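Long-range contact in kappa-carrageenase (Pseudoalteromonas carrageenovora, PDB 1DYP), which hydrolyses internal beta-1,4 linkages between D-galactose 4-sulfate and 3,6-anhydro-D-galactose in kappa-carrageenan, through its family 16 glycoside hydrolase catalytic domain: residues E11-F23 and S259-V271. The protein carries 1 engineered substitution. Residues are numbered along the deposited sequence; the frame is centred on the assembly and turned at random. Where two conformers were deposited one is given.
Sequences ETWILQAKRSDEF and SMEVDYVRTWVKV. With CD (cadmium ion), chain C.
W13 and K270 face each other as a non-hydrogen-bonded antiparallel pair: K270 CB stands 3.4 Å from the centroid of the six-membered ring of W13, 1° off its normal, a CH-pi contact. With CG anti to the backbone N (chi1 -174°) and the chain extended beyond, K270 runs across the indole until NZ reaches E11 OE2 at 2.6 Å, a salt bridge entering above the carboxylate plane. E11 OE1 accepts from W13 NE1, in the ring plane, which helps to fix the indole's rotation. Replacing W13 by an alanine is likely to leave the K270 methylenes without their platform and E11 OE1 without its indole donor.

Packing is tight around T267: its OG1 donates to R19 O (2.8 Å), its N to S20 OG, and its O accepts from Q16 N with an N-H...O angle of 174°, while CG2 lies over the R19 guanidinium. Farther along, R266 grips E22 side-on, NE to OE2 (2.8 Å) and NH2 to OE1. E22 O, D263 O and D263 OD1 bind one cadmium ion (2.4, 2.3 and 2.5 Å), whose shell also takes in G53 O and three waters. At the solvent side I14 and V271 are exposed, and I14 CG1 brushes V271 CG2 at 3.7 Å.

Strand 13-15 adds itself antiparallel to the C-terminal strand of the family 16 beta-sandwich, which before and around the corner at D263 pairs with strands 54-70 and 98-105; Y99 touches W13 and W268, and L227 of strand 225-233 packs on V265 and T267.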
loop_
_atom_site.group_PDB
_atom_site.type_symbol
_atom_site.label_atom_id
_atom_site.label_comp_id
_atom_site.label_asym_id
_atom_site.label_seq_id
_atom_site.Cartn_x
_atom_site.Cartn_y
_atom_site.Cartn_z
ATOM N N GLU A 11 -0.292 21.802 -20.045
ATOM C CA GLU A 11 0.669 20.794 -19.603
ATOM C C GLU A 11 0.569 19.494 -20.393
ATOM O O GLU A 11 -0.458 19.198 -21.006
ATOM C CB GLU A 11 0.465 20.464 -18.123
ATOM C CG GLU A 11 0.400 21.659 -17.195
ATOM C CD GLU A 11 0.353 21.241 -15.737
ATOM O OE1 GLU A 11 -0.289 20.211 -15.434
ATOM O OE2 GLU A 11 0.946 21.946 -14.895
ATOM N N THR A 12 1.648 18.719 -20.358
ATOM C CA THR A 12 1.711 17.432 -21.038
ATOM C C THR A 12 2.318 16.393 -20.097
ATOM O O THR A 12 3.408 16.593 -19.557
ATOM C CB THR A 12 2.583 17.500 -22.312
ATOM O OG1 THR A 12 1.986 18.395 -23.258
ATOM C CG2 THR A 12 2.711 16.117 -22.941
ATOM N N TRP A 13 1.603 15.290 -19.897
ATOM C CA TRP A 13 2.071 14.211 -19.029
ATOM C C TRP A 13 2.208 12.927 -19.840
ATOM O O TRP A 13 1.465 12.711 -20.797
ATOM C CB TRP A 13 1.085 13.979 -17.884
ATOM C CG TRP A 13 0.974 15.123 -16.921
ATOM C CD1 TRP A 13 0.464 16.365 -17.172
ATOM C CD2 TRP A 13 1.373 15.123 -15.546
ATOM N NE1 TRP A 13 0.520 17.138 -16.036
ATOM C CE2 TRP A 13 1.073 16.400 -15.023
ATOM C CE3 TRP A 13 1.954 14.165 -14.704
ATOM C CZ2 TRP A 13 1.335 16.746 -13.692
ATOM C CZ3 TRP A 13 2.216 14.508 -13.380
ATOM C CH2 TRP A 13 1.905 15.790 -12.889
ATOM N N ILE A 14 3.156 12.077 -19.459
ATOM C CA ILE A 14 3.370 10.824 -20.169
ATOM C C ILE A 14 3.086 9.618 -19.283
ATOM O O ILE A 14 3.659 9.473 -18.202
ATOM C CB ILE A 14 4.814 10.715 -20.699
ATOM C CG1 ILE A 14 5.111 11.889 -21.635
ATOM C CG2 ILE A 14 5.000 9.395 -21.438
ATOM C CD1 ILE A 14 6.488 11.834 -22.269
ATOM N N LEU A 15 2.196 8.754 -19.757
ATOM C CA LEU A 15 1.825 7.554 -19.022
ATOM C C LEU A 15 3.019 6.613 -18.941
ATOM O O LEU A 15 3.721 6.393 -19.933
ATOM C CB LEU A 15 0.669 6.842 -19.725
ATOM C CG LEU A 15 0.006 5.704 -18.949
ATOM C CD1 LEU A 15 -0.837 6.292 -17.829
ATOM C CD2 LEU A 15 -0.864 4.876 -19.886
ATOM N N GLN A 16 3.251 6.066 -17.755
ATOM C CA GLN A 16 4.346 5.131 -17.548
ATOM C C GLN A 16 3.739 3.738 -17.687
ATOM O O GLN A 16 3.148 3.206 -16.751
ATOM C CB GLN A 16 4.950 5.332 -16.158
ATOM C CG GLN A 16 5.389 6.768 -15.895
ATOM C CD GLN A 16 6.485 7.232 -16.842
ATOM O OE1 GLN A 16 7.621 6.773 -16.762
ATOM N NE2 GLN A 16 6.145 8.146 -17.745
ATOM N N ALA A 17 3.881 3.167 -18.877
ATOM C CA ALA A 17 3.323 1.856 -19.187
ATOM C C ALA A 17 3.608 0.765 -18.161
ATOM O O ALA A 17 2.723 -0.019 -17.821
ATOM C CB ALA A 17 3.811 1.406 -20.564
ATOM N N LYS A 18 4.840 0.719 -17.666
ATOM C CA LYS A 18 5.240 -0.306 -16.711
ATOM C C LYS A 18 4.608 -0.206 -15.328
ATOM O O LYS A 18 4.721 -1.129 -14.527
ATOM C CB LYS A 18 6.763 -0.325 -16.582
ATOM C CG LYS A 18 7.471 -0.665 -17.879
ATOM C CD LYS A 18 8.967 -0.829 -17.660
ATOM C CE LYS A 18 9.681 -1.145 -18.972
ATOM N NZ LYS A 18 11.142 -1.369 -18.771
ATOM N N ARG A 19 3.956 0.912 -15.042
ATOM C CA ARG A 19 3.301 1.068 -13.749
ATOM C C ARG A 19 1.853 1.495 -13.944
ATOM O O ARG A 19 1.260 2.166 -13.098
ATOM C CB ARG A 19 4.065 2.073 -12.882
ATOM C CG ARG A 19 5.362 1.503 -12.309
ATOM C CD ARG A 19 6.101 2.530 -11.461
ATOM N NE ARG A 19 6.653 3.597 -12.286
ATOM C CZ ARG A 19 6.966 4.810 -11.842
ATOM N NH1 ARG A 19 6.782 5.126 -10.567
ATOM N NH2 ARG A 19 7.449 5.712 -12.683
ATOM N N SER A 20 1.291 1.086 -15.078
ATOM C CA SER A 20 -0.088 1.397 -15.424
ATOM C C SER A 20 -0.747 0.141 -15.979
ATOM O O SER A 20 -0.122 -0.617 -16.722
ATOM C CB SER A 20 -0.135 2.512 -16.473
ATOM O OG SER A 20 0.486 3.693 -15.988
ATOM N N ASP A 21 -2.003 -0.081 -15.616
ATOM C CA ASP A 21 -2.720 -1.254 -16.095
ATOM C C ASP A 21 -4.221 -1.010 -15.972
ATOM O O ASP A 21 -4.685 -0.511 -14.952
ATOM C CB ASP A 21 -2.329 -2.482 -15.263
ATOM C CG ASP A 21 -2.507 -3.792 -16.021
ATOM O OD1 ASP A 21 -3.512 -3.947 -16.746
ATOM O OD2 ASP A 21 -1.640 -4.677 -15.879
ATOM N N GLU A 22 -4.969 -1.348 -17.018
ATOM C CA GLU A 22 -6.421 -1.180 -16.999
ATOM C C GLU A 22 -7.056 -2.495 -16.544
ATOM O O GLU A 22 -8.273 -2.611 -16.426
ATOM C CB GLU A 22 -6.937 -0.784 -18.386
ATOM C CG GLU A 22 -6.447 0.576 -18.862
ATOM C CD GLU A 22 -6.941 1.713 -17.992
ATOM O OE1 GLU A 22 -8.172 1.829 -17.802
ATOM O OE2 GLU A 22 -6.102 2.494 -17.496
ATOM N N PHE A 23 -6.198 -3.479 -16.296
ATOM C CA PHE A 23 -6.597 -4.799 -15.818
ATOM C C PHE A 23 -7.610 -5.583 -16.645
ATOM O O PHE A 23 -8.641 -6.049 -16.145
ATOM C CB PHE A 23 -7.044 -4.697 -14.355
ATOM C CG PHE A 23 -5.927 -4.308 -13.430
ATOM C CD1 PHE A 23 -4.767 -5.075 -13.379
ATOM C CD2 PHE A 23 -6.000 -3.151 -12.662
ATOM C CE1 PHE A 23 -3.690 -4.692 -12.582
ATOM C CE2 PHE A 23 -4.925 -2.759 -11.858
ATOM C CZ PHE A 23 -3.773 -3.527 -11.820
ATOM N N SER A 259 -12.664 -9.358 -0.892
ATOM C CA SER A 259 -11.716 -8.816 -1.851
ATOM C C SER A 259 -11.907 -7.358 -2.220
ATOM O O SER A 259 -13.021 -6.834 -2.216
ATOM C CB SER A 259 -11.770 -9.650 -3.127
ATOM O OG SER A 259 -13.091 -9.671 -3.637
HETATM N N MSE A 260 -10.795 -6.717 -2.555
HETATM C CA MSE A 260 -10.800 -5.332 -2.967
HETATM C C MSE A 260 -10.695 -5.487 -4.481
HETATM O O MSE A 260 -10.151 -6.483 -4.974
HETATM C CB MSE A 260 -9.558 -4.606 -2.441
HETATM C CG MSE A 260 -8.255 -5.148 -3.014
HETATM SE SE MSE A 260 -6.662 -4.254 -2.372
HETATM C CE MSE A 260 -6.643 -2.726 -3.532
ATOM N N GLU A 261 -11.224 -4.521 -5.220
ATOM C CA GLU A 261 -11.160 -4.577 -6.671
ATOM C C GLU A 261 -10.529 -3.301 -7.204
ATOM O O GLU A 261 -10.795 -2.209 -6.698
ATOM C CB GLU A 261 -12.557 -4.748 -7.266
ATOM C CG GLU A 261 -13.314 -5.959 -6.746
ATOM C CD GLU A 261 -14.554 -6.255 -7.562
ATOM O OE1 GLU A 261 -15.275 -5.299 -7.912
ATOM O OE2 GLU A 261 -14.810 -7.443 -7.849
ATOM N N VAL A 262 -9.686 -3.449 -8.220
ATOM C CA VAL A 262 -9.018 -2.312 -8.827
ATOM C C VAL A 262 -9.389 -2.275 -10.302
ATOM O O VAL A 262 -9.040 -3.175 -11.067
ATOM C CB VAL A 262 -7.486 -2.428 -8.698
ATOM C CG1 VAL A 262 -6.826 -1.140 -9.161
ATOM C CG2 VAL A 262 -7.110 -2.736 -7.257
ATOM N N ASP A 263 -10.114 -1.235 -10.691
ATOM C CA ASP A 263 -10.540 -1.083 -12.073
ATOM C C ASP A 263 -9.328 -0.743 -12.934
ATOM O O ASP A 263 -9.198 -1.216 -14.064
ATOM C CB ASP A 263 -11.599 0.024 -12.149
ATOM C CG ASP A 263 -12.203 0.172 -13.534
ATOM O OD1 ASP A 263 -11.981 -0.703 -14.393
ATOM O OD2 ASP A 263 -12.922 1.171 -13.752
ATOM N N TYR A 264 -8.429 0.069 -12.388
ATOM C CA TYR A 264 -7.232 0.454 -13.118
ATOM C C TYR A 264 -6.252 1.176 -12.216
ATOM O O TYR A 264 -6.605 1.632 -11.126
ATOM C CB TYR A 264 -7.597 1.374 -14.299
ATOM C CG TYR A 264 -8.132 2.743 -13.907
ATOM C CD1 TYR A 264 -7.310 3.689 -13.288
ATOM C CD2 TYR A 264 -9.459 3.095 -14.158
ATOM C CE1 TYR A 264 -7.792 4.945 -12.928
ATOM C CE2 TYR A 264 -9.953 4.355 -13.802
ATOM C CZ TYR A 264 -9.113 5.270 -13.188
ATOM O OH TYR A 264 -9.590 6.509 -12.828
ATOM N N VAL A 265 -5.010 1.248 -12.677
ATOM C CA VAL A 265 -3.957 1.973 -11.984
ATOM C C VAL A 265 -3.244 2.713 -13.112
ATOM O O VAL A 265 -2.927 2.130 -14.150
ATOM C CB VAL A 265 -2.980 1.034 -11.223
ATOM C CG1 VAL A 265 -2.399 -0.018 -12.158
ATOM C CG2 VAL A 265 -1.867 1.861 -10.584
ATOM N N ARG A 266 -3.044 4.012 -12.927
ATOM C CA ARG A 266 -2.396 4.830 -13.942
ATOM C C ARG A 266 -1.301 5.669 -13.317
ATOM O O ARG A 266 -1.504 6.290 -12.278
ATOM C CB ARG A 266 -3.432 5.737 -14.613
ATOM C CG ARG A 266 -4.486 4.960 -15.380
ATOM C CD ARG A 266 -5.701 5.802 -15.708
ATOM N NE ARG A 266 -6.720 4.999 -16.375
ATOM C CZ ARG A 266 -7.963 5.406 -16.616
ATOM N NH1 ARG A 266 -8.355 6.617 -16.242
ATOM N NH2 ARG A 266 -8.813 4.595 -17.235
ATOM N N THR A 267 -0.135 5.678 -13.956
ATOM C CA THR A 267 0.999 6.449 -13.470
ATOM C C THR A 267 1.517 7.332 -14.594
ATOM O O THR A 267 1.715 6.865 -15.714
ATOM C CB THR A 267 2.128 5.526 -12.993
ATOM O OG1 THR A 267 1.640 4.689 -11.937
ATOM C CG2 THR A 267 3.307 6.340 -12.482
ATOM N N TRP A 268 1.721 8.607 -14.284
ATOM C CA TRP A 268 2.202 9.591 -15.252
ATOM C C TRP A 268 3.387 10.371 -14.706
ATOM O O TRP A 268 3.530 10.543 -13.498
ATOM C CB TRP A 268 1.127 10.631 -15.556
ATOM C CG TRP A 268 -0.078 10.179 -16.291
ATOM C CD1 TRP A 268 -0.259 10.167 -17.645
ATOM C CD2 TRP A 268 -1.329 9.802 -15.714
ATOM N NE1 TRP A 268 -1.555 9.821 -17.946
ATOM C CE2 TRP A 268 -2.234 9.590 -16.778
ATOM C CE3 TRP A 268 -1.778 9.628 -14.397
ATOM C CZ2 TRP A 268 -3.563 9.215 -16.567
ATOM C CZ3 TRP A 268 -3.099 9.256 -14.187
ATOM C CH2 TRP A 268 -3.976 9.055 -15.267
ATOM N N VAL A 269 4.222 10.857 -15.617
ATOM C CA VAL A 269 5.363 11.687 -15.258
ATOM C C VAL A 269 5.211 12.947 -16.104
ATOM O O VAL A 269 5.061 12.872 -17.325
ATOM C CB VAL A 269 6.704 10.995 -15.563
ATOM C CG1 VAL A 269 7.850 11.990 -15.411
ATOM C CG2 VAL A 269 6.907 9.826 -14.610
ATOM N N LYS A 270 5.231 14.105 -15.452
ATOM C CA LYS A 270 5.054 15.378 -16.140
ATOM C C LYS A 270 6.229 15.792 -17.016
ATOM O O LYS A 270 7.386 15.601 -16.652
ATOM C CB LYS A 270 4.772 16.488 -15.123
ATOM C CG LYS A 270 4.431 17.827 -15.758
ATOM C CD LYS A 270 4.100 18.871 -14.706
ATOM C CE LYS A 270 3.653 20.177 -15.345
ATOM N NZ LYS A 270 3.322 21.202 -14.318
ATOM N N VAL A 271 5.913 16.359 -18.177
ATOM C CA VAL A 271 6.933 16.832 -19.103
ATOM C C VAL A 271 7.269 18.272 -18.729
ATOM O O VAL A 271 6.347 19.116 -18.759
ATOM C CB VAL A 271 6.433 16.793 -20.565
ATOM C CG1 VAL A 271 7.461 17.440 -21.485
ATOM C CG2 VAL A 271 6.182 15.356 -20.989
HETATM CD CD CD C . -10.444 -1.853 -15.941
HETATM O O HOH W 1 -3.544 2.163 -17.125
HETATM O O HOH W 2 -10.176 0.340 -16.803
HETATM O O HOH W 3 -10.693 -2.424 -18.178
HETATM O O HOH W 4 -12.934 -1.753 -16.594
#